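Side-chain contact in putative transcriptional regulator (MarR/EmrR family) (Acinetobacter sp. ADP1, PDB 3NRV), which probably binds DNA as a dimeric winged-helix transcriptional regulator of the MarR/EmrR family: residues 23-28 / 38-43. Residues are numbered along the deposited sequence; the frame is centred on the assembly and turned at random.
Sequences KLMLKS and IGMTEW. With SO4 (sulfate ion), chain E.
M40, a selenomethionine, reaches from the first turn of helix 40-51 to the side of helix 13-36, where it meets S28 and M25. Its CG stands anti to the backbone N (chi1 167°), and the chain then bends at chi2 (59°). This brings the selenium and the terminal methyl alongside S28. M40 SE lies 3.7 Å from S28 CB, and M40 CE lies 3.8 Å from the same carbon. The hydroxyl is turned back along its own helix. S28 OG donates to L24 O at 3.0 Å, from above the carbonyl plane, and L24 O also accepts the helical bond from S28 N. S28 OG also hydrogen-bonds R118 of helix 102-122. The polar end of this buried serine is therefore held, while its CB packs against M40. M25, also a selenomethionine, meets the base of the M40 side chain: M25 O lies 4.1 Å from M40 CB. M25 CG and M40 CG are 4.3 Å apart, and beyond CG the M25 chain leads away. No hydrogen bond joins the two segments; they meet by van der Waals contact alone. G39 is the N-cap residue of helix 40-51. G39 N donates to E42 OE1 at 2.8 Å, nearly straight (164°), on the anti lone pair. This is half of a capping box, since glycine has no side chain to return the bond. In the MarR-type winged-helix fold the contact joins the long N-terminal helix 13-36 to helix 40-51, beside the subunit interface: N18 of the second subunit packs on M25 and M40, and D62 of that subunit hydrogen-bonds M40 N.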
loop_
_atom_site.group_PDB
_atom_site.type_symbol
_atom_site.label_atom_id
_atom_site.label_comp_id
_atom_site.label_asym_id
_atom_site.label_seq_id
_atom_site.Cartn_x
_atom_site.Cartn_y
_atom_site.Cartn_z
ATOM N N LYS C 23 8.029 1.584 -0.407
ATOM C CA LYS C 23 9.067 1.393 -1.402
ATOM C C LYS C 23 8.682 0.318 -2.428
ATOM O O LYS C 23 8.933 0.468 -3.622
ATOM C CB LYS C 23 10.401 1.066 -0.743
ATOM C CG LYS C 23 11.552 0.993 -1.739
ATOM C CD LYS C 23 12.890 1.051 -1.021
ATOM C CE LYS C 23 14.048 1.171 -1.997
ATOM N NZ LYS C 23 15.318 1.275 -1.238
ATOM N N LEU C 24 8.073 -0.767 -1.956
ATOM C CA LEU C 24 7.591 -1.811 -2.851
ATOM C C LEU C 24 6.555 -1.225 -3.817
ATOM O O LEU C 24 6.632 -1.440 -5.026
ATOM C CB LEU C 24 7.011 -2.967 -2.026
ATOM C CG LEU C 24 6.428 -4.183 -2.753
ATOM C CD1 LEU C 24 7.442 -4.799 -3.662
ATOM C CD2 LEU C 24 5.915 -5.198 -1.726
HETATM N N MSE C 25 5.611 -0.451 -3.288
HETATM C CA MSE C 25 4.597 0.166 -4.127
HETATM C C MSE C 25 5.175 1.158 -5.130
HETATM O O MSE C 25 4.782 1.157 -6.298
HETATM C CB MSE C 25 3.493 0.811 -3.282
HETATM C CG MSE C 25 2.499 -0.233 -2.712
HETATM SE SE MSE C 25 0.961 0.573 -1.839
HETATM C CE MSE C 25 1.869 1.316 -0.296
ATOM N N LEU C 26 6.110 2.008 -4.696
ATOM C CA LEU C 26 6.749 2.935 -5.640
ATOM C C LEU C 26 7.435 2.189 -6.776
ATOM O O LEU C 26 7.282 2.564 -7.936
ATOM C CB LEU C 26 7.775 3.849 -4.938
ATOM C CG LEU C 26 7.160 4.891 -4.010
ATOM C CD1 LEU C 26 8.246 5.555 -3.147
ATOM C CD2 LEU C 26 6.367 5.917 -4.824
ATOM N N LYS C 27 8.199 1.145 -6.456
ATOM C CA LYS C 27 8.874 0.383 -7.510
ATOM C C LYS C 27 7.852 -0.275 -8.426
ATOM O O LYS C 27 8.041 -0.355 -9.638
ATOM C CB LYS C 27 9.814 -0.673 -6.916
ATOM C CG LYS C 27 11.006 -0.059 -6.163
ATOM C CD LYS C 27 12.110 -1.070 -5.917
ATOM C CE LYS C 27 13.430 -0.355 -5.626
ATOM N NZ LYS C 27 14.530 -1.340 -5.587
ATOM N N SER C 28 6.764 -0.763 -7.834
ATOM C CA SER C 28 5.721 -1.415 -8.611
ATOM C C SER C 28 4.971 -0.409 -9.487
ATOM O O SER C 28 4.560 -0.726 -10.597
ATOM C CB SER C 28 4.762 -2.188 -7.705
ATOM O OG SER C 28 5.439 -3.247 -7.044
ATOM N N ILE C 38 -0.423 0.846 -16.752
ATOM C CA ILE C 38 -1.345 1.152 -15.649
ATOM C C ILE C 38 -0.535 1.373 -14.376
ATOM O O ILE C 38 0.585 0.898 -14.272
ATOM C CB ILE C 38 -2.338 -0.010 -15.408
ATOM C CG1 ILE C 38 -1.568 -1.319 -15.200
ATOM C CG2 ILE C 38 -3.278 -0.159 -16.585
ATOM C CD1 ILE C 38 -2.419 -2.467 -14.689
ATOM N N GLY C 39 -1.089 2.093 -13.413
ATOM C CA GLY C 39 -0.415 2.278 -12.135
ATOM C C GLY C 39 -0.590 1.085 -11.208
ATOM O O GLY C 39 -1.373 0.168 -11.491
HETATM N N MSE C 40 0.142 1.091 -10.095
HETATM C CA MSE C 40 0.085 0.004 -9.116
HETATM C C MSE C 40 -1.322 -0.114 -8.522
HETATM O O MSE C 40 -1.855 -1.206 -8.316
HETATM C CB MSE C 40 1.127 0.274 -8.001
HETATM C CG MSE C 40 0.980 -0.607 -6.729
HETATM SE SE MSE C 40 1.140 -2.485 -7.348
HETATM C CE MSE C 40 1.713 -3.349 -5.695
ATOM N N THR C 41 -1.939 1.023 -8.241
ATOM C CA THR C 41 -3.266 0.988 -7.634
ATOM C C THR C 41 -4.325 0.461 -8.604
ATOM O O THR C 41 -5.210 -0.310 -8.223
ATOM C CB THR C 41 -3.651 2.348 -7.036
ATOM O OG1 THR C 41 -2.736 2.649 -5.971
ATOM C CG2 THR C 41 -5.081 2.307 -6.492
ATOM N N GLU C 42 -4.223 0.853 -9.868
ATOM C CA GLU C 42 -5.055 0.231 -10.902
ATOM C C GLU C 42 -4.898 -1.291 -10.908
ATOM O O GLU C 42 -5.897 -2.028 -10.936
ATOM C CB GLU C 42 -4.726 0.831 -12.278
ATOM C CG GLU C 42 -5.257 2.263 -12.369
ATOM C CD GLU C 42 -4.846 2.996 -13.632
ATOM O OE1 GLU C 42 -3.699 2.853 -14.078
ATOM O OE2 GLU C 42 -5.685 3.731 -14.174
ATOM N N TRP C 43 -3.650 -1.755 -10.901
ATOM C CA TRP C 43 -3.363 -3.198 -10.862
ATOM C C TRP C 43 -3.976 -3.879 -9.619
ATOM O O TRP C 43 -4.580 -4.937 -9.722
ATOM C CB TRP C 43 -1.842 -3.492 -10.937
ATOM C CG TRP C 43 -1.584 -4.903 -10.562
ATOM C CD1 TRP C 43 -0.987 -5.371 -9.425
ATOM C CD2 TRP C 43 -2.038 -6.057 -11.282
ATOM N NE1 TRP C 43 -1.012 -6.753 -9.415
ATOM C CE2 TRP C 43 -1.651 -7.192 -10.536
ATOM C CE3 TRP C 43 -2.715 -6.231 -12.489
ATOM C CZ2 TRP C 43 -1.917 -8.487 -10.972
ATOM C CZ3 TRP C 43 -2.977 -7.523 -12.916
ATOM C CH2 TRP C 43 -2.580 -8.629 -12.157
HETATM S S SO4 E . 16.403 4.368 -2.946
HETATM O O1 SO4 E . 14.987 4.379 -3.302
HETATM O O2 SO4 E . 16.620 5.174 -1.746
HETATM O O3 SO4 E . 16.847 2.993 -2.729
HETATM O O4 SO4 E . 17.164 4.930 -4.058
#